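Local coordinates for protein tyrosine aminotransferase (Leishmania infantum, PDB 4IX8) that probably transfers the amino group of L-tyrosine to 2-oxoglutarate, using pyridoxal 5'-phosphate as its cofactor, at residues Phe227-Val232 against Ala266-Asn271; Cys198-Ala203 against Ile236-Gln241; Pro172-Val177 against Ala213-Asn218. All coordinates share one frame; numbering follows the deposited sequence.

Interaction 1: Phe227-Val232 against Ala266-Asn271; sequences FSRAHV and ADFDTN
Arg229 and Asp267 stand with their CA atoms 9.3 Å apart, too far for backbone pairing, so side chains have to bridge from the first turn of helix 229-242 to the irregular loop 266-271. Arg229 does so with a chain extended from CG to NE, its CG anti to the backbone N (chi1 179°). The guanidinium meets Asp267 end-on with two nitrogens. NH2 donates to the backbone carbonyl, Asp267 O, at 2.9 Å with an N-H...O angle of 147°, while NH1 forms a salt bridge to Asp267 OD2, also at 2.9 Å, reaching that oxygen from above the carboxylate plane. Having both a carbonyl and a carboxylate as acceptors limits how far the guanidinium can turn. Its flat face lies on the ring of Phe268, with centres 4.2 Å apart and planes only 16° from parallel, a cation-pi stack offset toward the rim. Val232 reaches the CE2-CZ side of that ring, away from the CD1-CE1 side that NH2 covers: its CG1 comes within 3.5 Å of Phe268 CE2. Ser228, just before the helix, is its N-cap; Ser228 OG accepts from His231 N at 3.1 Å. Beyond the two segments, Asp267 OD2 also accepts from Gln127 NE2, and OD1 forms a salt bridge with Arg131. The carboxylate is therefore shared between two arginines and an amide, which would favour its ionised form, and the loop is fastened to the helix start by a salt bridge, a hydrogen bond to a backbone carbonyl and a cation-pi stack.

Interaction 2: Cys198-Ala203 against Ile236-Gln241; sequences CDLRAA and IDFCQQ
Phe238 reaches from helix 229-242, the connecting helix of the beta-alpha-beta crossover between strands 211-217 and 246-249, to the short helix 200-204 beside it. The CD2-CE2-CZ side of its ring rests against Leu200 and Ala203, which lie one turn apart and both send their CB toward the longer helix. Having CG anti to its own backbone N (chi1 178°) puts the ring there. Its CZ lies 3.8 Å from Ala203 CB, and its CD2 is 4.2 Å from Leu200 CB. The nearest atom of all is polar: Leu200 O sits 3.5 Å from Phe238 CE2, a close carbonyl-to-ring-carbon approach that involves no hydrogen bond. Every contact across the segments involves the Phe238 ring, no hydrogen bond crosses, and the CA atoms of Leu200 and Phe238 come to 7.4 Å. Phe214 of strand 211-217 also meets the Phe238 ring, with planes at about 50°, and Leu200 touches Phe214 too, linking the two helices to the sheet beneath them. Asp199 precedes the short helix as its N-cap: Ala202 N donates to Asp199 OD1 at 3.2 Å, nearly straight at 168°, and approaches that oxygen from above the carboxylate plane.

Interaction 3: Pro172-Val177 against Ala213-Asn218; sequences PHYKSV and AFVIIN
Tyr174, near the start of helix 173-181, lays its ring against Val215 and Ile217 of strand 211-217, the two strand residues whose side chains face the helix. The tight part of the contact is this one ring. Val215 CG1 stands over a face of the Tyr174 ring, 4.1 Å from its centroid and 20° off the normal, a CH-pi contact shifted toward the rim on the CD1-CE1 side, where Val215 CG1 is 3.9 Å from Tyr174 CE1. On the other long side of the ring Ile217 CD1 lies 3.9 Å from Tyr174 CE2. Tyr174 holds CG anti to its carbonyl carbon (chi1 -66°), which directs the ring from the helix to the sheet. Its phenolic OH is hydrogen-bonded to Asp249 OD2 of strand 246-249. Asp249 probably corresponds to the aspartate that pairs with the pyridine nitrogen of pyridoxal phosphate in class I aminotransferases, so Tyr174 would be a second-shell partner beside the cofactor site. The backbones stay 8.6 Å apart at their nearest CA pair, Tyr174 and Val215, and only side chains span the gap. By contrast Lys175, partly exposed and without contact to the strand, turns to Asp179 of its own helix in a salt bridge, whereas His173 donates from NE2 to Leu316 O of the second subunit. Ile216, between Val215 and Ile217, points away from the helix, and Phe214 lies on that other face too. Helix 173-181 connects the parallel strands 163-168 and 184-191 in a beta-alpha-beta crossover, and Tyr174 also touches Val166 of strand 163-168 and Ile150 of helix 145-157. The contact thus lies between those two helices and three neighbouring parallel strands of the large sheet.

Overall arrangement
From the N terminus, interaction 3 opens at 172-177 and closes at 213-218. Segment 198-203 falls inside that loop, but its partner 236-241 lies beyond it, so interactions 2 and 3 cross. Interaction 1 begins at 227-232, after interaction 3 has closed, and ends at 266-271, thereby crossing interaction 2, with which it shares helix 229-242. Direct bridges join them: Phe227 N lies 3.0 Å from Asn218 OD1, between interactions 1 and 3, and Ile236 CD1 packs 3.6 Å from Phe268 CD2, between 1 and 2. Together they tie helices on both faces of the large sheet to strand 211-217 and a peripheral loop.

Interaction 1: Phe227-Val232 against Ala266-Asn271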
loop_
_atom_site.group_PDB
_atom_site.type_symbol
_atom_site.label_atom_id
_atom_site.label_comp_id
_atom_site.label_asym_id
_atom_site.label_seq_id
_atom_site.Cartn_x
_atom_site.Cartn_y
_atom_site.Cartn_z
ATOM N N PHE A 227 -16.430 21.271 9.866
ATOM C CA PHE A 227 -17.123 22.251 9.037
ATOM C C PHE A 227 -18.633 22.300 9.205
ATOM O O PHE A 227 -19.300 21.283 9.230
ATOM C CB PHE A 227 -16.831 21.968 7.562
ATOM C CG PHE A 227 -15.432 22.330 7.105
ATOM C CD1 PHE A 227 -14.658 23.229 7.807
ATOM C CD2 PHE A 227 -14.902 21.783 5.932
ATOM C CE1 PHE A 227 -13.389 23.582 7.367
ATOM C CE2 PHE A 227 -13.613 22.145 5.483
ATOM C CZ PHE A 227 -12.858 23.028 6.202
ATOM N N SER A 228 -19.171 23.516 9.239
ATOM C CA SER A 228 -20.612 23.723 9.201
ATOM C C SER A 228 -21.160 23.235 7.842
ATOM O O SER A 228 -20.441 23.165 6.864
ATOM C CB SER A 228 -20.934 25.210 9.401
ATOM O OG SER A 228 -20.511 25.962 8.235
ATOM N N ARG A 229 -22.450 22.952 7.798
ATOM C CA ARG A 229 -23.087 22.569 6.578
ATOM C C ARG A 229 -22.898 23.697 5.582
ATOM O O ARG A 229 -22.564 23.467 4.429
ATOM C CB ARG A 229 -24.577 22.289 6.811
ATOM C CG ARG A 229 -25.303 21.911 5.538
ATOM C CD ARG A 229 -26.710 21.377 5.784
ATOM N NE ARG A 229 -27.257 20.917 4.512
ATOM C CZ ARG A 229 -27.145 19.673 4.044
ATOM N NH1 ARG A 229 -26.527 18.731 4.756
ATOM N NH2 ARG A 229 -27.653 19.357 2.854
ATOM N N ALA A 230 -22.996 24.928 6.054
ATOM C CA ALA A 230 -22.999 26.071 5.143
ATOM C C ALA A 230 -21.653 26.223 4.450
ATOM O O ALA A 230 -21.579 26.591 3.275
ATOM C CB ALA A 230 -23.377 27.363 5.891
ATOM N N HIS A 231 -20.574 25.957 5.165
ATOM C CA HIS A 231 -19.257 26.060 4.546
ATOM C C HIS A 231 -19.055 24.926 3.526
ATOM O O HIS A 231 -18.461 25.138 2.465
ATOM C CB HIS A 231 -18.170 26.024 5.607
ATOM C CG HIS A 231 -16.784 26.279 5.093
ATOM N ND1 HIS A 231 -16.432 27.403 4.366
ATOM C CD2 HIS A 231 -15.653 25.547 5.223
ATOM C CE1 HIS A 231 -15.141 27.353 4.079
ATOM N NE2 HIS A 231 -14.652 26.225 4.568
ATOM N N VAL A 232 -19.541 23.721 3.836
ATOM C CA VAL A 232 -19.387 22.613 2.897
ATOM C C VAL A 232 -20.219 22.913 1.632
ATOM O O VAL A 232 -19.753 22.719 0.502
ATOM C CB VAL A 232 -19.803 21.281 3.528
ATOM C CG1 VAL A 232 -19.730 20.158 2.497
ATOM C CG2 VAL A 232 -18.884 20.939 4.724
ATOM N N ALA A 266 -21.285 14.005 0.674
ATOM C CA ALA A 266 -22.332 13.137 0.151
ATOM C C ALA A 266 -23.750 13.666 0.386
ATOM O O ALA A 266 -24.676 13.306 -0.369
ATOM C CB ALA A 266 -22.218 11.775 0.774
ATOM N N ASP A 267 -23.936 14.466 1.440
ATOM C CA ASP A 267 -25.288 14.847 1.901
ATOM C C ASP A 267 -25.825 16.091 1.211
ATOM O O ASP A 267 -26.350 16.992 1.860
ATOM C CB ASP A 267 -25.264 15.091 3.417
ATOM C CG ASP A 267 -26.640 15.176 4.026
ATOM O OD1 ASP A 267 -27.571 14.563 3.470
ATOM O OD2 ASP A 267 -26.782 15.880 5.057
ATOM N N PHE A 268 -25.742 16.113 -0.114
ATOM C CA PHE A 268 -26.151 17.275 -0.894
ATOM C C PHE A 268 -26.755 16.855 -2.198
ATOM O O PHE A 268 -26.444 15.798 -2.737
ATOM C CB PHE A 268 -24.964 18.192 -1.180
ATOM C CG PHE A 268 -24.477 18.946 0.024
ATOM C CD1 PHE A 268 -24.998 20.205 0.328
ATOM C CD2 PHE A 268 -23.504 18.404 0.856
ATOM C CE1 PHE A 268 -24.559 20.911 1.440
ATOM C CE2 PHE A 268 -23.050 19.105 1.968
ATOM C CZ PHE A 268 -23.586 20.360 2.265
ATOM N N ASP A 269 -27.612 17.718 -2.706
ATOM C CA ASP A 269 -28.214 17.501 -3.999
ATOM C C ASP A 269 -27.433 18.330 -4.991
ATOM O O ASP A 269 -27.639 19.531 -5.101
ATOM C CB ASP A 269 -29.679 17.892 -3.975
ATOM C CG ASP A 269 -30.426 17.160 -2.914
ATOM O OD1 ASP A 269 -30.492 15.914 -3.024
ATOM O OD2 ASP A 269 -30.933 17.819 -1.981
ATOM N N THR A 270 -26.492 17.681 -5.662
ATOM C CA THR A 270 -25.603 18.360 -6.580
ATOM C C THR A 270 -25.047 17.401 -7.599
ATOM O O THR A 270 -24.871 16.220 -7.301
ATOM C CB THR A 270 -24.441 19.003 -5.842
ATOM O OG1 THR A 270 -23.585 19.648 -6.789
ATOM C CG2 THR A 270 -23.636 17.968 -5.086
ATOM N N ASN A 271 -24.708 17.914 -8.775
ATOM C CA ASN A 271 -24.069 17.086 -9.796
ATOM C C ASN A 271 -22.559 17.292 -9.837
ATOM O O ASN A 271 -21.872 16.738 -10.691
ATOM C CB ASN A 271 -24.681 17.367 -11.162
ATOM C CG ASN A 271 -26.159 17.141 -11.162
ATOM O OD1 ASN A 271 -26.646 16.139 -10.634
ATOM N ND2 ASN A 271 -26.893 18.105 -11.681
#

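Interaction 2: Cys198-Ala203 against Ile236-Gln241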
loop_
_atom_site.group_PDB
_atom_site.type_symbol
_atom_site.label_atom_id
_atom_site.label_comp_id
_atom_site.label_asym_id
_atom_site.label_seq_id
_atom_site.Cartn_x
_atom_site.Cartn_y
_atom_site.Cartn_z
ATOM N N CYS A 198 -11.903 27.385 4.908
ATOM C CA CYS A 198 -11.231 27.569 3.623
ATOM C C CYS A 198 -11.416 28.990 3.185
ATOM O O CYS A 198 -12.527 29.506 3.158
ATOM C CB CYS A 198 -11.802 26.643 2.534
ATOM S SG CYS A 198 -11.882 24.794 2.875
ATOM N N ASP A 199 -10.327 29.637 2.829
ATOM C CA ASP A 199 -10.415 30.937 2.208
ATOM C C ASP A 199 -10.781 30.754 0.710
ATOM O O ASP A 199 -9.905 30.720 -0.138
ATOM C CB ASP A 199 -9.091 31.663 2.372
ATOM C CG ASP A 199 -9.140 33.102 1.915
ATOM O OD1 ASP A 199 -10.126 33.499 1.257
ATOM O OD2 ASP A 199 -8.141 33.804 2.179
ATOM N N LEU A 200 -12.066 30.630 0.396
ATOM C CA LEU A 200 -12.482 30.400 -0.983
ATOM C C LEU A 200 -12.250 31.585 -1.907
ATOM O O LEU A 200 -12.033 31.395 -3.106
ATOM C CB LEU A 200 -13.969 30.023 -1.017
ATOM C CG LEU A 200 -14.334 28.785 -0.182
ATOM C CD1 LEU A 200 -15.800 28.417 -0.349
ATOM C CD2 LEU A 200 -13.439 27.599 -0.619
ATOM N N ARG A 201 -12.201 32.790 -1.356
ATOM C CA ARG A 201 -12.031 33.975 -2.173
ATOM C C ARG A 201 -10.614 33.964 -2.720
ATOM O O ARG A 201 -10.379 34.196 -3.896
ATOM C CB ARG A 201 -12.327 35.244 -1.375
ATOM N N ALA A 202 -9.664 33.664 -1.868
ATOM C CA ALA A 202 -8.287 33.583 -2.320
ATOM C C ALA A 202 -8.116 32.401 -3.265
ATOM O O ALA A 202 -7.395 32.496 -4.226
ATOM C CB ALA A 202 -7.344 33.463 -1.138
ATOM N N ALA A 203 -8.782 31.290 -2.974
ATOM C CA ALA A 203 -8.641 30.078 -3.762
ATOM C C ALA A 203 -9.043 30.292 -5.212
ATOM O O ALA A 203 -8.470 29.681 -6.112
ATOM C CB ALA A 203 -9.473 28.983 -3.173
ATOM N N ILE A 236 -18.732 23.213 -2.259
ATOM C CA ILE A 236 -19.334 22.568 -3.406
ATOM C C ILE A 236 -19.682 23.605 -4.458
ATOM O O ILE A 236 -19.340 23.415 -5.612
ATOM C CB ILE A 236 -20.572 21.781 -2.981
ATOM C CG1 ILE A 236 -20.098 20.577 -2.184
ATOM C CG2 ILE A 236 -21.397 21.292 -4.186
ATOM C CD1 ILE A 236 -21.219 19.768 -1.548
ATOM N N ASP A 237 -20.251 24.741 -4.066
ATOM C CA ASP A 237 -20.571 25.768 -5.050
ATOM C C ASP A 237 -19.309 26.238 -5.743
ATOM O O ASP A 237 -19.303 26.461 -6.945
ATOM C CB ASP A 237 -21.272 26.980 -4.425
ATOM C CG ASP A 237 -22.671 26.665 -3.988
ATOM O OD1 ASP A 237 -23.199 25.638 -4.461
ATOM O OD2 ASP A 237 -23.268 27.454 -3.222
ATOM N N PHE A 238 -18.234 26.369 -4.986
ATOM C CA PHE A 238 -16.958 26.752 -5.562
ATOM C C PHE A 238 -16.499 25.786 -6.661
ATOM O O PHE A 238 -16.019 26.195 -7.706
ATOM C CB PHE A 238 -15.922 26.839 -4.458
ATOM C CG PHE A 238 -14.561 27.190 -4.937
ATOM C CD1 PHE A 238 -13.696 26.207 -5.360
ATOM C CD2 PHE A 238 -14.140 28.508 -4.954
ATOM C CE1 PHE A 238 -12.427 26.525 -5.783
ATOM C CE2 PHE A 238 -12.873 28.834 -5.377
ATOM C CZ PHE A 238 -12.017 27.836 -5.797
ATOM N N CYS A 239 -16.650 24.499 -6.398
ATOM C CA CYS A 239 -16.237 23.450 -7.331
ATOM C C CYS A 239 -17.133 23.451 -8.562
ATOM O O CYS A 239 -16.698 23.149 -9.666
ATOM C CB CYS A 239 -16.254 22.089 -6.619
ATOM S SG CYS A 239 -14.858 21.936 -5.462
ATOM N N GLN A 240 -18.386 23.839 -8.381
ATOM C CA GLN A 240 -19.292 23.959 -9.502
ATOM C C GLN A 240 -18.913 25.131 -10.432
ATOM O O GLN A 240 -18.846 24.977 -11.638
ATOM C CB GLN A 240 -20.703 24.127 -8.981
ATOM C CG GLN A 240 -21.773 24.319 -10.059
ATOM C CD GLN A 240 -21.880 23.144 -11.026
ATOM O OE1 GLN A 240 -21.963 21.991 -10.621
ATOM N NE2 GLN A 240 -21.878 23.438 -12.316
ATOM N N GLN A 241 -18.676 26.289 -9.855
ATOM C CA GLN A 241 -18.301 27.475 -10.584
ATOM C C GLN A 241 -17.028 27.208 -11.373
ATOM O O GLN A 241 -16.915 27.595 -12.530
ATOM C CB GLN A 241 -18.116 28.659 -9.615
#

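Interaction 3: Pro172-Val177 against Ala213-Asn218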
loop_
_atom_site.group_PDB
_atom_site.type_symbol
_atom_site.label_atom_id
_atom_site.label_comp_id
_atom_site.label_asym_id
_atom_site.label_seq_id
_atom_site.Cartn_x
_atom_site.Cartn_y
_atom_site.Cartn_z
ATOM N N PRO A 172 0.097 15.648 5.788
ATOM C CA PRO A 172 1.129 15.873 4.765
ATOM C C PRO A 172 1.095 14.970 3.514
ATOM O O PRO A 172 1.818 15.255 2.562
ATOM C CB PRO A 172 2.441 15.622 5.516
ATOM C CG PRO A 172 2.097 15.478 6.984
ATOM C CD PRO A 172 0.639 15.246 7.104
ATOM N N HIS A 173 0.261 13.948 3.485
ATOM C CA HIS A 173 0.314 12.992 2.418
ATOM C C HIS A 173 -0.105 13.576 1.065
ATOM O O HIS A 173 0.436 13.118 0.048
ATOM C CB HIS A 173 -0.555 11.771 2.719
ATOM C CG HIS A 173 -0.103 10.531 2.003
ATOM N ND1 HIS A 173 1.187 10.045 2.097
ATOM C CD2 HIS A 173 -0.775 9.662 1.210
ATOM C CE1 HIS A 173 1.285 8.927 1.400
ATOM N NE2 HIS A 173 0.112 8.675 0.849
ATOM N N TYR A 174 -1.034 14.547 1.017
ATOM C CA TYR A 174 -1.436 15.111 -0.281
ATOM C C TYR A 174 -0.243 15.748 -0.959
ATOM O O TYR A 174 0.049 15.493 -2.147
ATOM C CB TYR A 174 -2.586 16.114 -0.130
ATOM C CG TYR A 174 -3.796 15.362 0.328
ATOM C CD1 TYR A 174 -4.633 14.733 -0.582
ATOM C CD2 TYR A 174 -4.047 15.172 1.694
ATOM C CE1 TYR A 174 -5.723 13.957 -0.148
ATOM C CE2 TYR A 174 -5.131 14.403 2.133
ATOM C CZ TYR A 174 -5.955 13.801 1.216
ATOM O OH TYR A 174 -7.027 13.044 1.637
ATOM N N LYS A 175 0.517 16.488 -0.176
ATOM C CA LYS A 175 1.707 17.153 -0.682
ATOM C C LYS A 175 2.764 16.136 -1.101
ATOM O O LYS A 175 3.437 16.300 -2.122
ATOM C CB LYS A 175 2.239 18.103 0.392
ATOM C CG LYS A 175 3.631 18.608 0.211
ATOM C CD LYS A 175 3.721 19.742 -0.696
ATOM C CE LYS A 175 5.081 20.395 -0.554
ATOM N NZ LYS A 175 5.422 20.964 -1.870
ATOM N N SER A 176 2.915 15.090 -0.300
ATOM C CA SER A 176 3.943 14.103 -0.560
ATOM C C SER A 176 3.692 13.364 -1.843
ATOM O O SER A 176 4.628 13.085 -2.546
ATOM C CB SER A 176 4.052 13.111 0.602
ATOM O OG SER A 176 4.790 13.711 1.646
ATOM N N VAL A 177 2.433 13.020 -2.108
ATOM C CA VAL A 177 2.046 12.285 -3.310
ATOM C C VAL A 177 2.155 13.175 -4.522
ATOM O O VAL A 177 2.705 12.777 -5.539
ATOM C CB VAL A 177 0.618 11.750 -3.178
ATOM C CG1 VAL A 177 0.067 11.209 -4.489
ATOM C CG2 VAL A 177 0.581 10.704 -2.115
ATOM N N ALA A 213 -8.385 19.459 -9.366
ATOM C CA ALA A 213 -9.189 19.052 -8.228
ATOM C C ALA A 213 -9.073 20.058 -7.092
ATOM O O ALA A 213 -8.171 20.882 -7.063
ATOM C CB ALA A 213 -8.760 17.649 -7.748
ATOM N N PHE A 214 -10.041 19.994 -6.192
ATOM C CA PHE A 214 -10.056 20.745 -4.949
ATOM C C PHE A 214 -10.110 19.720 -3.824
ATOM O O PHE A 214 -11.035 18.928 -3.778
ATOM C CB PHE A 214 -11.264 21.645 -4.888
ATOM C CG PHE A 214 -11.197 22.693 -3.831
ATOM C CD1 PHE A 214 -11.746 22.469 -2.588
ATOM C CD2 PHE A 214 -10.642 23.922 -4.093
ATOM C CE1 PHE A 214 -11.698 23.452 -1.596
ATOM C CE2 PHE A 214 -10.605 24.900 -3.125
ATOM C CZ PHE A 214 -11.139 24.665 -1.873
ATOM N N VAL A 215 -9.113 19.714 -2.948
ATOM C CA VAL A 215 -9.066 18.765 -1.855
ATOM C C VAL A 215 -9.473 19.427 -0.541
ATOM O O VAL A 215 -8.947 20.492 -0.210
ATOM C CB VAL A 215 -7.674 18.178 -1.651
ATOM C CG1 VAL A 215 -7.690 17.261 -0.450
ATOM C CG2 VAL A 215 -7.187 17.427 -2.892
ATOM N N ILE A 216 -10.404 18.804 0.197
ATOM C CA ILE A 216 -10.656 19.208 1.564
ATOM C C ILE A 216 -10.440 18.038 2.498
ATOM O O ILE A 216 -10.474 16.866 2.079
ATOM C CB ILE A 216 -12.069 19.775 1.789
ATOM C CG1 ILE A 216 -13.127 18.732 1.541
ATOM C CG2 ILE A 216 -12.285 21.042 0.949
ATOM C CD1 ILE A 216 -14.516 19.202 1.899
ATOM N N ILE A 217 -10.123 18.374 3.750
ATOM C CA ILE A 217 -10.042 17.423 4.830
ATOM C C ILE A 217 -11.042 17.821 5.902
ATOM O O ILE A 217 -10.900 18.849 6.533
ATOM C CB ILE A 217 -8.623 17.338 5.429
ATOM C CG1 ILE A 217 -7.565 17.091 4.332
ATOM C CG2 ILE A 217 -8.593 16.210 6.436
ATOM C CD1 ILE A 217 -6.130 17.100 4.820
ATOM N N ASN A 218 -12.045 16.995 6.112
ATOM C CA ASN A 218 -13.115 17.346 7.011
ATOM C C ASN A 218 -13.770 16.118 7.645
ATOM O O ASN A 218 -14.392 15.351 6.957
ATOM C CB ASN A 218 -14.172 18.136 6.278
ATOM C CG ASN A 218 -15.312 18.524 7.204
ATOM O OD1 ASN A 218 -15.102 19.215 8.190
ATOM N ND2 ASN A 218 -16.500 18.045 6.915
#